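Local coordinates for protein phosphosugar isomerase (Escherichia coli O6:H1, PDB 5UQI) that binds arabinose-5-phosphate and probably interconverts it with ribulose-5-phosphate, as expected of a sugar-phosphate isomerase of the SIS family, at residues H15-A20 / P154-T159; G44-I49 / T68-F73. All coordinates share one frame; numbering follows the deposited sequence.

Contact 1: H15-A20 / P154-T159; sequences HNELKA and PSCSST. With A5P (arabinose-5-phosphate), chain B.
E17 reaches from helix 3-25 to the first turn of helix 156-175, where its carboxylate meets T159 and S155. Its CB starts off to the flank of that turn. CG stands anti to the carbonyl carbon (chi1 -62°) and grazes the backbone at S155 C and C156 N, both 4.1 Å away. Beyond CG the chain stays extended, bringing CD to 3.6 Å from S155 O. The two carboxylate oxygens then part: OE2 rests on the methylene of S155, 3.3 Å from its CB, while OE1 accepts a hydrogen bond of 2.7 Å from T159 OG1. The T159 side chain crosses that of E17 at about a right angle, and its hydroxyl approaches from above the carboxylate plane, 42° out of it. Glutamate suits the place because its chain is long enough to pass the backbone of S155 and C156 and still reach T159, and threonine offers a donor on a short, branched stem.

Beside this polar bridge lies an apolar one. A20 CB packs on C156 CB at 3.6 Å, and C156 SG sits over the backbone at N16 O; small residues permit the close approach of the chains. N16 and S155 turn their polar ends elsewhere, N16 ND2 to A147 O and S155 OG to A153 O and A147 N. On the ligand side, P154 CG lies 3.2 Å from O1 of arabinose-5-phosphate. The bond from T159 would favour a charged E17 carboxylate, though the nearby S155 O would work against it; this one polar link joins the N-terminal helix to the turn that follows the pocket residue.

Contact 2: G44-I49 / T68-F73; sequences GKVVFI and TGTPSF
V46 and S72 face each other where strands 46-50 and 72-76 run parallel, and here the packing is tight. V46 O is gripped twice, by F73 N at 3.1 Å and by S72 OG at 2.8 Å, from opposite faces of its carbonyl plane. Serine suits the spot: with OG anti to the backbone N (chi1 -180°), its hydroxyl reaches across to the neighbouring strand. OG also lies in the plane of the F48 ring, at its edge, 3.3 Å from CE1, while F48 N bonds F73 O at 2.9 Å. The buried F48 ring stacks edge-to-face with F65 of helix 52-67. F73 lies alongside V47, which, beta-branched as suits a strand, sets its CG2 3.6 Å from F73 CE1.

Toward solvent the contact thins. V46 N still donates almost straight (168°) to P71 O, on a lone pair, but a water joins that oxygen to G44 O. The exposed K45 crosses F73 at about a right angle, its aliphatic CB and CD lying against the ring, K45 CD 3.8 Å from F73 CD1. Two parallel strands linked through helix 52-67 form a beta-alpha-beta crossover, the building unit of the Rossmann-like SIS fold.

How the contacts relate
Contact 2 is nested in the chain loop that contact 1 closes, yet the two do not touch: their centres lie 25 Å apart, on opposite sides of the chain's centre, and their nearest atoms are about 11 Å apart. Helices 52-67 and 156-175 connect them. The first continues from the strand of 44-49, and its K53 and S54 bind arabinose-5-phosphate while P154 packs on K53. The second starts in contact 1 and, farther along, offers A169, L170 and L172 to T68 and T70. The 154-159 side of contact 1 borders the ligand through P154, which itself takes no part in the helix packing, whereas contact 2 stands back, with the F48 side chain about 12 Å away.

Contact 1: H15-A20 / P154-T159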
loop_
_atom_site.group_PDB
_atom_site.type_symbol
_atom_site.label_atom_id
_atom_site.label_comp_id
_atom_site.label_asym_id
_atom_site.label_seq_id
_atom_site.Cartn_x
_atom_site.Cartn_y
_atom_site.Cartn_z
ATOM N N HIS A 15 18.819 -4.828 -9.387
ATOM C CA HIS A 15 19.385 -3.531 -9.129
ATOM C C HIS A 15 18.416 -2.383 -9.477
ATOM O O HIS A 15 18.380 -1.392 -8.717
ATOM C CB HIS A 15 20.689 -3.410 -9.947
ATOM C CG HIS A 15 21.318 -2.056 -9.873
ATOM N ND1 HIS A 15 21.973 -1.592 -8.753
ATOM C CD2 HIS A 15 21.380 -1.065 -10.792
ATOM C CE1 HIS A 15 22.401 -0.362 -8.982
ATOM N NE2 HIS A 15 22.071 -0.026 -10.215
ATOM N N ASN A 16 17.619 -2.542 -10.557
ATOM C CA ASN A 16 16.622 -1.524 -10.904
ATOM C C ASN A 16 15.656 -1.371 -9.713
ATOM O O ASN A 16 15.259 -0.246 -9.354
ATOM C CB ASN A 16 15.828 -1.912 -12.161
ATOM C CG ASN A 16 16.635 -1.699 -13.421
ATOM O OD1 ASN A 16 17.722 -1.113 -13.349
ATOM N ND2 ASN A 16 16.119 -2.138 -14.561
ATOM N N GLU A 17 15.247 -2.494 -9.133
ATOM C CA GLU A 17 14.301 -2.403 -7.976
ATOM C C GLU A 17 14.933 -1.771 -6.751
ATOM O O GLU A 17 14.340 -0.927 -6.057
ATOM C CB GLU A 17 13.665 -3.787 -7.610
ATOM C CG GLU A 17 12.844 -4.332 -8.749
ATOM C CD GLU A 17 11.835 -5.355 -8.294
ATOM O OE1 GLU A 17 11.651 -5.524 -7.066
ATOM O OE2 GLU A 17 11.279 -6.008 -9.190
ATOM N N LEU A 18 16.204 -2.107 -6.533
ATOM C CA LEU A 18 16.966 -1.522 -5.455
ATOM C C LEU A 18 17.008 0.009 -5.630
ATOM O O LEU A 18 16.794 0.720 -4.653
ATOM C CB LEU A 18 18.383 -2.118 -5.470
ATOM C CG LEU A 18 19.374 -1.656 -4.364
ATOM C CD1 LEU A 18 19.105 -2.378 -3.057
ATOM C CD2 LEU A 18 20.820 -1.912 -4.778
ATOM N N LYS A 19 17.262 0.476 -6.848
ATOM C CA LYS A 19 17.332 1.934 -7.092
ATOM C C LYS A 19 16.010 2.626 -6.778
ATOM O O LYS A 19 15.988 3.716 -6.208
ATOM C CB LYS A 19 17.750 2.237 -8.520
ATOM C CG LYS A 19 19.237 1.982 -8.752
ATOM C CD LYS A 19 19.580 2.375 -10.198
ATOM C CE LYS A 19 19.604 3.900 -10.400
ATOM N NZ LYS A 19 19.203 4.318 -11.781
ATOM N N ALA A 20 14.924 1.976 -7.168
ATOM C CA ALA A 20 13.577 2.561 -6.930
ATOM C C ALA A 20 13.327 2.721 -5.427
ATOM O O ALA A 20 12.748 3.710 -4.988
ATOM C CB ALA A 20 12.541 1.664 -7.608
ATOM N N PRO A 154 4.677 -4.169 -13.202
ATOM C CA PRO A 154 4.906 -3.760 -11.800
ATOM C C PRO A 154 6.000 -4.581 -11.139
ATOM O O PRO A 154 5.920 -5.848 -11.025
ATOM C CB PRO A 154 3.540 -4.028 -11.122
ATOM C CG PRO A 154 2.575 -3.762 -12.226
ATOM C CD PRO A 154 3.226 -4.278 -13.490
ATOM N N SER A 155 7.052 -3.874 -10.743
ATOM C CA SER A 155 8.277 -4.542 -10.281
ATOM C C SER A 155 8.855 -3.495 -9.368
ATOM O O SER A 155 8.689 -3.594 -8.141
ATOM C CB SER A 155 9.200 -4.866 -11.482
ATOM O OG SER A 155 9.187 -3.722 -12.354
ATOM N N CYS A 156 9.420 -2.422 -9.939
ATOM C CA CYS A 156 9.852 -1.325 -9.077
ATOM C C CYS A 156 8.636 -0.821 -8.242
ATOM O O CYS A 156 8.805 -0.598 -7.046
ATOM C CB CYS A 156 10.404 -0.176 -9.874
ATOM S SG CYS A 156 11.923 -0.662 -10.719
ATOM N N SER A 157 7.465 -0.611 -8.853
ATOM C CA SER A 157 6.384 0.046 -8.089
ATOM C C SER A 157 5.805 -0.876 -6.988
ATOM O O SER A 157 5.605 -0.398 -5.855
ATOM C CB SER A 157 5.258 0.507 -8.972
ATOM O OG SER A 157 4.776 -0.633 -9.663
ATOM N N SER A 158 5.526 -2.142 -7.297
ATOM C CA SER A 158 4.958 -3.056 -6.301
ATOM C C SER A 158 5.954 -3.274 -5.173
ATOM O O SER A 158 5.553 -3.350 -3.996
ATOM C CB SER A 158 4.530 -4.382 -7.013
ATOM O OG SER A 158 5.601 -4.797 -7.910
ATOM N N THR A 159 7.236 -3.361 -5.493
ATOM C CA THR A 159 8.223 -3.546 -4.447
ATOM C C THR A 159 8.350 -2.293 -3.606
ATOM O O THR A 159 8.431 -2.429 -2.415
ATOM C CB THR A 159 9.616 -3.936 -5.016
ATOM O OG1 THR A 159 9.460 -5.266 -5.569
ATOM C CG2 THR A 159 10.745 -3.929 -3.940
HETATM C C1 A5P B . -1.051 -4.619 -14.008
HETATM O O1 A5P B . 0.100 -4.491 -14.050
HETATM C C2 A5P B . -1.639 -4.814 -12.686
HETATM O O2 A5P B . -1.155 -5.920 -11.993
HETATM C C3 A5P B . -1.425 -3.506 -12.055
HETATM O O3 A5P B . -0.959 -3.576 -10.702
HETATM C C4 A5P B . -2.873 -3.125 -12.227
HETATM O O4 A5P B . -3.126 -2.773 -13.576
HETATM C C5 A5P B . -3.290 -2.008 -11.320
HETATM O O5 A5P B . -2.590 -0.874 -11.673
HETATM P P A5P B . -2.543 0.257 -10.546
HETATM O O1P A5P B . -1.502 -0.118 -9.476
HETATM O O2P A5P B . -2.078 1.544 -11.409
HETATM O O3P A5P B . -3.845 0.312 -9.923
#

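Contact 2: G44-I49 / T68-F73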
loop_
_atom_site.group_PDB
_atom_site.type_symbol
_atom_site.label_atom_id
_atom_site.label_comp_id
_atom_site.label_asym_id
_atom_site.label_seq_id
_atom_site.Cartn_x
_atom_site.Cartn_y
_atom_site.Cartn_z
ATOM N N GLY A 44 -11.302 1.425 14.291
ATOM C CA GLY A 44 -11.822 0.181 13.696
ATOM C C GLY A 44 -10.642 -0.545 13.038
ATOM O O GLY A 44 -9.564 -0.600 13.607
ATOM N N LYS A 45 -10.884 -1.121 11.868
ATOM C CA LYS A 45 -9.833 -1.799 11.144
ATOM C C LYS A 45 -9.296 -0.927 10.014
ATOM O O LYS A 45 -9.994 -0.034 9.535
ATOM C CB LYS A 45 -10.428 -3.071 10.544
ATOM C CG LYS A 45 -10.929 -3.978 11.701
ATOM C CD LYS A 45 -10.988 -5.448 11.344
ATOM C CE LYS A 45 -11.939 -6.163 12.269
ATOM N NZ LYS A 45 -11.297 -6.433 13.573
ATOM N N VAL A 46 -8.041 -1.168 9.621
ATOM C CA VAL A 46 -7.462 -0.559 8.432
ATOM C C VAL A 46 -7.787 -1.459 7.241
ATOM O O VAL A 46 -7.360 -2.597 7.211
ATOM C CB VAL A 46 -5.932 -0.319 8.572
ATOM C CG1 VAL A 46 -5.326 0.254 7.304
ATOM C CG2 VAL A 46 -5.645 0.558 9.815
ATOM N N VAL A 47 -8.571 -0.933 6.304
ATOM C CA VAL A 47 -9.039 -1.793 5.180
ATOM C C VAL A 47 -8.253 -1.391 3.976
ATOM O O VAL A 47 -8.284 -0.231 3.541
ATOM C CB VAL A 47 -10.525 -1.600 4.928
ATOM C CG1 VAL A 47 -10.964 -2.450 3.731
ATOM C CG2 VAL A 47 -11.325 -1.932 6.173
ATOM N N PHE A 48 -7.497 -2.356 3.416
ATOM C CA PHE A 48 -6.705 -2.075 2.213
ATOM C C PHE A 48 -7.498 -2.510 0.990
ATOM O O PHE A 48 -8.087 -3.609 0.991
ATOM C CB PHE A 48 -5.385 -2.892 2.223
ATOM C CG PHE A 48 -4.327 -2.342 3.113
ATOM C CD1 PHE A 48 -4.285 -2.700 4.462
ATOM C CD2 PHE A 48 -3.318 -1.508 2.553
ATOM C CE1 PHE A 48 -3.264 -2.170 5.306
ATOM C CE2 PHE A 48 -2.295 -0.995 3.390
ATOM C CZ PHE A 48 -2.246 -1.377 4.731
ATOM N N ILE A 49 -7.472 -1.666 -0.054
ATOM C CA ILE A 49 -8.212 -1.998 -1.279
ATOM C C ILE A 49 -7.255 -1.807 -2.445
ATOM O O ILE A 49 -6.529 -0.788 -2.564
ATOM C CB ILE A 49 -9.435 -1.009 -1.474
ATOM C CG1 ILE A 49 -10.398 -1.181 -0.308
ATOM C CG2 ILE A 49 -10.097 -1.301 -2.829
ATOM C CD1 ILE A 49 -11.676 -0.300 -0.440
ATOM N N THR A 68 1.367 -7.474 13.208
ATOM C CA THR A 68 2.226 -6.602 14.047
ATOM C C THR A 68 1.388 -5.676 14.904
ATOM O O THR A 68 1.965 -4.724 15.459
ATOM C CB THR A 68 3.208 -5.823 13.207
ATOM O OG1 THR A 68 2.508 -4.966 12.300
ATOM C CG2 THR A 68 4.138 -6.745 12.371
ATOM N N GLY A 69 0.090 -5.926 15.051
ATOM C CA GLY A 69 -0.727 -5.241 16.038
ATOM C C GLY A 69 -1.717 -4.185 15.599
ATOM O O GLY A 69 -2.328 -3.548 16.427
ATOM N N THR A 70 -1.871 -4.003 14.279
ATOM C CA THR A 70 -2.868 -3.056 13.769
ATOM C C THR A 70 -3.957 -3.865 12.984
ATOM O O THR A 70 -3.676 -4.222 11.850
ATOM C CB THR A 70 -2.166 -2.056 12.845
ATOM O OG1 THR A 70 -1.135 -1.364 13.598
ATOM C CG2 THR A 70 -3.181 -1.041 12.299
ATOM N N PRO A 71 -5.147 -4.113 13.558
ATOM C CA PRO A 71 -6.158 -4.941 12.914
ATOM C C PRO A 71 -6.427 -4.331 11.517
ATOM O O PRO A 71 -6.719 -3.132 11.388
ATOM C CB PRO A 71 -7.359 -4.873 13.850
ATOM C CG PRO A 71 -6.609 -4.899 15.222
ATOM C CD PRO A 71 -5.494 -3.919 14.992
ATOM N N SER A 72 -6.431 -5.214 10.530
ATOM C CA SER A 72 -6.470 -4.780 9.115
ATOM C C SER A 72 -6.914 -5.966 8.295
ATOM O O SER A 72 -6.644 -7.084 8.654
ATOM C CB SER A 72 -5.055 -4.425 8.703
ATOM O OG SER A 72 -4.975 -3.998 7.380
ATOM N N PHE A 73 -7.580 -5.723 7.170
ATOM C CA PHE A 73 -7.811 -6.779 6.201
ATOM C C PHE A 73 -7.934 -6.139 4.803
ATOM O O PHE A 73 -7.958 -4.922 4.660
ATOM C CB PHE A 73 -9.095 -7.620 6.529
ATOM C CG PHE A 73 -10.405 -6.827 6.516
ATOM C CD1 PHE A 73 -10.749 -5.952 7.557
ATOM C CD2 PHE A 73 -11.306 -6.972 5.431
ATOM C CE1 PHE A 73 -11.959 -5.245 7.504
ATOM C CE2 PHE A 73 -12.537 -6.270 5.363
ATOM C CZ PHE A 73 -12.862 -5.393 6.415
HETATM O O HOH W 1 -6.831 -1.129 13.277
#